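Local atomic coordinates of beta-lactamase (Sebaldella termitidis, PDB entry 6N1N), a protein that probably hydrolyses the beta-lactam ring of penicillin-like antibiotics to a substituted beta-amino acid, as a class D beta-lactamase acting through an acyl-ester intermediate. Residues Phe162-Glu166 against Lys167-Ile171; Leu232-Arg235 against Lys236-Thr239; Thr239-Ala242 against Phe243-Leu246. All blocks are in the same frame, centred on the assembly; numbering follows the deposited sequence.

Contact 1. Residues Phe162-Glu166 against Lys167-Ile171; sequences FMLSE and KTYKI
The phenol of Tyr169 reaches back past the start of its own helix to the loop before it, where its OH donates a 2.7 Å hydrogen bond to Phe162 O. That carbonyl oxygen lies at the edge of the tyrosine ring, in its plane, and the hydroxyl meets it at a C=O...O angle of 106°, well off the carbonyl direction. Leu164 N grips the same oxygen from the same face of the carbonyl plane, closing the inverse gamma turn centred on Met163. With CG anti to its carbonyl carbon (chi1 -80°), Tyr169 lays its ring along the loop instead of outward from the helix. Leu164 crosses it at about a right angle: CD1 sits over one face, 4.2 Å from the ring centroid, in a CH-pi contact, while Leu164 CB packs 3.7 Å from Tyr169 CE2. All this lies at the N-terminus of helix 166-175, with Ser165 in the N-cap position. Ser165 OG stands 3.0 Å from Thr168 OG1, and Glu63 of helix 56-63 takes hydrogen bonds from both Thr168 OG1 and Ser165 N. The first turn is closed by Tyr169 N to Ser165 O (3.2 Å), nearly straight at 173°, and by Lys170 N to Glu166 O (2.9 Å). Leu164 joins the loop to helices 56-63 and 113-122 through Leu59 and Tyr119, and the Phe162 ring meets Phe123, just beyond 113-122.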
# COMPACT_ATOMS: atom_id res chain seq x y z
N PHE A 162 -16.41 -4.14 1.81
CA PHE A 162 -16.30 -5.20 0.83
C PHE A 162 -16.94 -6.47 1.37
O PHE A 162 -16.98 -6.70 2.58
CB PHE A 162 -14.84 -5.48 0.49
CG PHE A 162 -14.05 -4.27 0.05
CD1 PHE A 162 -14.54 -3.41 -0.90
CD2 PHE A 162 -12.80 -4.00 0.61
CE1 PHE A 162 -13.79 -2.29 -1.30
CE2 PHE A 162 -12.04 -2.89 0.19
CZ PHE A 162 -12.54 -2.05 -0.76
N MSE A 163 -17.43 -7.32 0.47
CA MSE A 163 -18.02 -8.58 0.87
C MSE A 163 -16.92 -9.61 1.16
O MSE A 163 -16.58 -10.45 0.32
CB MSE A 163 -18.99 -9.08 -0.20
CG MSE A 163 -20.17 -8.13 -0.43
SE MSE A 163 -21.24 -7.78 1.18
CE MSE A 163 -21.68 -9.63 1.61
N LEU A 164 -16.35 -9.51 2.36
CA LEU A 164 -15.34 -10.42 2.84
C LEU A 164 -15.77 -10.88 4.22
O LEU A 164 -16.54 -10.21 4.89
CB LEU A 164 -13.96 -9.76 2.94
CG LEU A 164 -13.50 -8.99 1.71
CD1 LEU A 164 -12.30 -8.10 2.02
CD2 LEU A 164 -13.19 -9.95 0.58
N SER A 165 -15.21 -12.00 4.68
CA SER A 165 -15.58 -12.52 5.98
C SER A 165 -14.94 -11.73 7.13
O SER A 165 -13.93 -11.04 6.98
CB SER A 165 -15.16 -13.99 6.10
OG SER A 165 -13.75 -14.08 6.23
N GLU A 166 -15.56 -11.86 8.31
CA GLU A 166 -15.03 -11.17 9.49
C GLU A 166 -13.60 -11.58 9.79
O GLU A 166 -12.77 -10.75 10.18
CB GLU A 166 -15.93 -11.47 10.70
CG GLU A 166 -17.31 -10.87 10.62
CD GLU A 166 -18.21 -11.33 11.76
OE1 GLU A 166 -19.44 -11.15 11.66
OE2 GLU A 166 -17.68 -11.88 12.75
N LYS A 167 -13.28 -12.86 9.60
CA LYS A 167 -11.93 -13.36 9.87
C LYS A 167 -10.92 -12.76 8.91
O LYS A 167 -9.81 -12.41 9.31
CB LYS A 167 -11.94 -14.89 9.78
CG LYS A 167 -10.57 -15.58 9.75
CD LYS A 167 -10.73 -17.10 9.49
CE LYS A 167 -9.40 -17.85 9.42
NZ LYS A 167 -8.75 -18.03 10.75
N THR A 168 -11.27 -12.63 7.64
CA THR A 168 -10.37 -12.01 6.68
C THR A 168 -10.01 -10.59 7.08
O THR A 168 -8.84 -10.20 7.08
CB THR A 168 -11.05 -12.02 5.31
OG1 THR A 168 -11.20 -13.38 4.91
CG2 THR A 168 -10.24 -11.27 4.31
N TYR A 169 -11.03 -9.79 7.39
CA TYR A 169 -10.76 -8.43 7.83
C TYR A 169 -9.94 -8.40 9.12
O TYR A 169 -9.02 -7.58 9.26
CB TYR A 169 -12.08 -7.70 8.08
CG TYR A 169 -12.79 -7.17 6.87
CD1 TYR A 169 -12.22 -6.16 6.10
CD2 TYR A 169 -14.07 -7.62 6.54
CE1 TYR A 169 -12.88 -5.65 5.01
CE2 TYR A 169 -14.76 -7.10 5.44
CZ TYR A 169 -14.16 -6.11 4.69
OH TYR A 169 -14.79 -5.57 3.61
N LYS A 170 -10.27 -9.25 10.09
CA LYS A 170 -9.60 -9.20 11.38
C LYS A 170 -8.11 -9.52 11.24
O LYS A 170 -7.25 -8.83 11.81
CB LYS A 170 -10.26 -10.16 12.37
CG LYS A 170 -9.55 -10.32 13.74
CD LYS A 170 -10.48 -11.00 14.76
CE LYS A 170 -9.74 -11.61 15.95
NZ LYS A 170 -9.30 -10.62 16.96
N ILE A 171 -7.79 -10.55 10.46
CA ILE A 171 -6.40 -10.94 10.26
C ILE A 171 -5.64 -9.85 9.50
O ILE A 171 -4.52 -9.48 9.88
CB ILE A 171 -6.33 -12.29 9.52
CG1 ILE A 171 -6.74 -13.43 10.45
CG2 ILE A 171 -4.94 -12.49 8.98
CD1 ILE A 171 -7.07 -14.73 9.73

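Contact 2. Residues Leu232-Arg235 against Lys236-Thr239; sequences LDFR and KQLT. With SO4 (sulfate ion), chain C.
Arg235 O is gripped twice by Thr239, by the hydroxyl OG1 at 2.9 Å and by the backbone N at 3.2 Å, the two donors coming from opposite faces of the carbonyl plane. The setting is helix 228-245, the C-terminal helix packed on the beta-sheet of the penicillin-binding transpeptidase fold. The helix kinks here: water 2 accepts from Gln237 N and water 1 from Lys236 N, so solvent takes up N-H groups that lack a bond to the preceding turn. Regular pairing resumes with Leu238 N to Phe234 O at 2.8 Å. Beside it, Leu238 CB lies over one face of the Phe234 ring, offset toward the rim and 3.7 Å from CE2; CG of the phenylalanine is anti to N (chi1 -178°), which swings the ring along the helix to meet it. Arg235 runs the other way, its CG between N and the carbonyl carbon (chi1 61°) and its chain extended toward the predicted acyl-ester serine, Ser51. One face of its guanidinium carries Leu232 CD2. At the edge, a sulfate that also bonds Ser51 OG and Thr190 OG1 presents its O4 to both Arg235 NH1 (3.1 Å) and Arg235 NH2 (3.2 Å).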
# COMPACT_ATOMS: atom_id res chain seq x y z
N LEU A 232 14.19 5.11 -0.63
CA LEU A 232 13.57 3.90 -0.10
C LEU A 232 13.69 3.86 1.43
O LEU A 232 12.77 3.39 2.11
CB LEU A 232 14.21 2.65 -0.72
CG LEU A 232 13.97 2.42 -2.21
CD1 LEU A 232 14.70 1.17 -2.71
CD2 LEU A 232 12.50 2.32 -2.56
N ASP A 233 14.82 4.32 1.98
CA ASP A 233 15.01 4.38 3.42
C ASP A 233 14.23 5.53 4.06
O ASP A 233 13.97 5.47 5.28
CB ASP A 233 16.49 4.54 3.78
CG ASP A 233 17.30 3.24 3.62
OD1 ASP A 233 16.69 2.15 3.48
OD2 ASP A 233 18.55 3.33 3.64
N PHE A 234 13.86 6.54 3.27
CA PHE A 234 13.29 7.79 3.77
C PHE A 234 11.77 7.85 3.67
O PHE A 234 11.15 8.67 4.34
CB PHE A 234 13.91 8.98 3.00
CG PHE A 234 13.45 10.34 3.45
CD1 PHE A 234 13.61 10.75 4.75
CD2 PHE A 234 12.87 11.22 2.54
CE1 PHE A 234 13.18 12.00 5.16
CE2 PHE A 234 12.44 12.48 2.94
CZ PHE A 234 12.61 12.88 4.24
N ARG A 235 11.13 6.98 2.87
CA ARG A 235 9.72 7.18 2.55
C ARG A 235 8.83 7.17 3.79
O ARG A 235 7.88 7.94 3.87
CB ARG A 235 9.24 6.13 1.55
CG ARG A 235 9.33 4.70 2.01
CD ARG A 235 9.30 3.79 0.81
NE ARG A 235 10.03 2.55 1.01
CZ ARG A 235 9.94 1.51 0.19
NH1 ARG A 235 9.14 1.56 -0.87
NH2 ARG A 235 10.64 0.41 0.43
N LYS A 236 9.12 6.31 4.76
CA LYS A 236 8.27 6.28 5.95
C LYS A 236 8.51 7.52 6.81
O LYS A 236 7.55 8.16 7.27
CB LYS A 236 8.52 4.98 6.72
CG LYS A 236 8.18 5.04 8.20
CD LYS A 236 7.81 3.66 8.73
CE LYS A 236 8.02 3.58 10.24
NZ LYS A 236 7.60 4.84 10.91
N GLN A 237 9.77 7.95 6.95
CA GLN A 237 10.05 9.16 7.72
C GLN A 237 9.46 10.41 7.07
O GLN A 237 8.96 11.29 7.78
CB GLN A 237 11.57 9.32 7.90
CG GLN A 237 11.96 10.57 8.67
CD GLN A 237 11.38 10.64 10.08
OE1 GLN A 237 11.05 11.71 10.56
NE2 GLN A 237 11.27 9.48 10.75
N LEU A 238 9.48 10.50 5.74
CA LEU A 238 8.80 11.60 5.06
C LEU A 238 7.32 11.64 5.43
O LEU A 238 6.76 12.72 5.68
CB LEU A 238 8.96 11.43 3.54
CG LEU A 238 8.38 12.52 2.63
CD1 LEU A 238 9.02 12.42 1.24
CD2 LEU A 238 6.85 12.45 2.47
N THR A 239 6.67 10.48 5.44
CA THR A 239 5.27 10.40 5.82
C THR A 239 5.07 10.90 7.25
O THR A 239 4.13 11.66 7.54
CB THR A 239 4.80 8.95 5.64
OG1 THR A 239 5.11 8.52 4.30
CG2 THR A 239 3.32 8.80 5.86
S SO4 C . 8.99 -2.82 -0.90
O1 SO4 C . 10.40 -3.18 -0.74
O2 SO4 C . 8.29 -3.84 -1.73
O3 SO4 C . 8.35 -2.80 0.41
O4 SO4 C . 8.94 -1.50 -1.53
O HOH W 1 11.21 3.80 4.73
O HOH W 2 12.08 5.98 6.67

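Contact 3. Residues Thr239-Ala242 against Phe243-Leu246; sequences TMMA and FREL
Residues 239-242 and 243-245 are successive stretches of the last helix, 228-245, with Leu246 following, and four i to i+4 backbone bonds tie them together. Phe243 N to Thr239 O (3.0 Å), Arg244 N to Met240 O (2.9 Å) and Glu245 N to Met241 O are all fairly straight, whereas Leu246 N to Ala242 O is more bent, at 145°. Phe243 lies alongside Thr239 and points the same way, so the threonine methyl CG2 meets the far part of the ring, 3.6 Å from Phe243 CZ. Thr239 O stands over a face of that ring, offset toward the rim, besides accepting the bond from Phe243 N. Met240, a selenomethionine, bends at chi2 and chi3 and brings its SE to 3.9 Å from Phe243 CD2, a Met-aromatic contact that approaches obliquely, 5.0 Å from the ring centroid. Its CB touches the Arg244 side chain, 3.7 Å from Arg244 NH1. Arg244 curls back along the helix: its chain turns at chi3 (-67°), laying the guanidinium over the backbone of the previous turn, with Met240 O 3.9 Å above the centre of the group. The guanidinium also packs on aliphatic carbon, Arg244 NH2 lying 3.4 Å from CG of Met241, and this same NH2 is bonded to Gln237 OE1 one turn further back. Around the helix, Thr239 faces Phe216 and Val218 of strand 212-222, and Phe243 meets Phe216 edge-to-face. Met240 rests on Tyr184 and Leu186 of strand 184-195. Toward helix 11-18, Met241 touches Ile15 and Ala242 touches Leu12, while Glu245 OE2 bonds Asn11, placing this end of the helix between strands 184-195 and 212-222 and helix 11-18.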
# COMPACT_ATOMS: atom_id res chain seq x y z
N THR A 239 6.67 10.48 5.44
CA THR A 239 5.27 10.40 5.82
C THR A 239 5.07 10.90 7.25
O THR A 239 4.13 11.66 7.54
CB THR A 239 4.80 8.95 5.64
OG1 THR A 239 5.11 8.52 4.30
CG2 THR A 239 3.32 8.80 5.86
N MSE A 240 5.96 10.49 8.17
CA MSE A 240 5.83 10.91 9.57
C MSE A 240 6.03 12.41 9.70
O MSE A 240 5.37 13.05 10.52
CB MSE A 240 6.83 10.18 10.48
CG MSE A 240 6.74 8.65 10.40
SE MSE A 240 4.98 7.90 10.81
CE MSE A 240 5.19 7.78 12.75
N MSE A 241 6.96 12.96 8.91
CA MSE A 241 7.15 14.41 8.90
C MSE A 241 5.90 15.15 8.44
O MSE A 241 5.55 16.18 9.02
CB MSE A 241 8.35 14.78 8.02
CG MSE A 241 9.65 14.42 8.67
SE MSE A 241 11.12 14.64 7.40
CE MSE A 241 10.52 16.26 6.63
N ALA A 242 5.23 14.64 7.40
CA ALA A 242 3.97 15.23 6.97
C ALA A 242 2.94 15.17 8.09
O ALA A 242 2.24 16.16 8.34
CB ALA A 242 3.45 14.52 5.73
N PHE A 243 2.83 14.03 8.78
CA PHE A 243 1.89 13.94 9.90
C PHE A 243 2.21 14.98 10.98
O PHE A 243 1.30 15.64 11.50
CB PHE A 243 1.91 12.54 10.54
CG PHE A 243 1.42 11.41 9.66
CD1 PHE A 243 0.57 11.60 8.59
CD2 PHE A 243 1.83 10.11 9.95
CE1 PHE A 243 0.15 10.52 7.81
CE2 PHE A 243 1.40 9.04 9.16
CZ PHE A 243 0.54 9.26 8.11
N ARG A 244 3.49 15.13 11.34
CA ARG A 244 3.86 16.11 12.36
C ARG A 244 3.56 17.52 11.88
O ARG A 244 3.10 18.35 12.66
CB ARG A 244 5.34 15.95 12.74
CG ARG A 244 5.57 14.67 13.57
CD ARG A 244 6.95 14.60 14.21
NE ARG A 244 7.99 14.47 13.20
CZ ARG A 244 8.52 13.31 12.80
NH1 ARG A 244 8.15 12.16 13.33
NH2 ARG A 244 9.45 13.33 11.86
N GLU A 245 3.83 17.81 10.61
CA GLU A 245 3.52 19.14 10.08
C GLU A 245 2.03 19.45 10.23
O GLU A 245 1.66 20.59 10.55
CB GLU A 245 3.96 19.21 8.62
CG GLU A 245 3.53 20.47 7.89
CD GLU A 245 4.20 21.71 8.42
OE1 GLU A 245 5.43 21.66 8.67
OE2 GLU A 245 3.48 22.72 8.57
N LEU A 246 1.18 18.45 10.05
CA LEU A 246 -0.26 18.62 10.12
C LEU A 246 -0.83 18.48 11.53
O LEU A 246 -2.05 18.57 11.69
CB LEU A 246 -0.96 17.60 9.20
CG LEU A 246 -0.64 17.79 7.71
CD1 LEU A 246 -1.06 16.60 6.88
CD2 LEU A 246 -1.31 19.05 7.16

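Contact 1 comes first along the chain, at the start of helix 166-175 in the helical part of the fold; contacts 2 and 3 follow on helix 228-245, which packs against the sheet, the second starting where the first ends. The centres of contacts 1 and 2 are about 29 Å apart, on opposite sides of the chain's centre, and their nearest atoms stay about 18 Å apart. Contacts 2 and 3, by contrast, have centres about 11 Å apart, share Thr239 and touch where Phe234 CZ packs 3.9 Å from Met241 SE. One helix thus reaches toward the sulfate beside Ser51 through Arg235 and, at its other end, packs on helix 11-18.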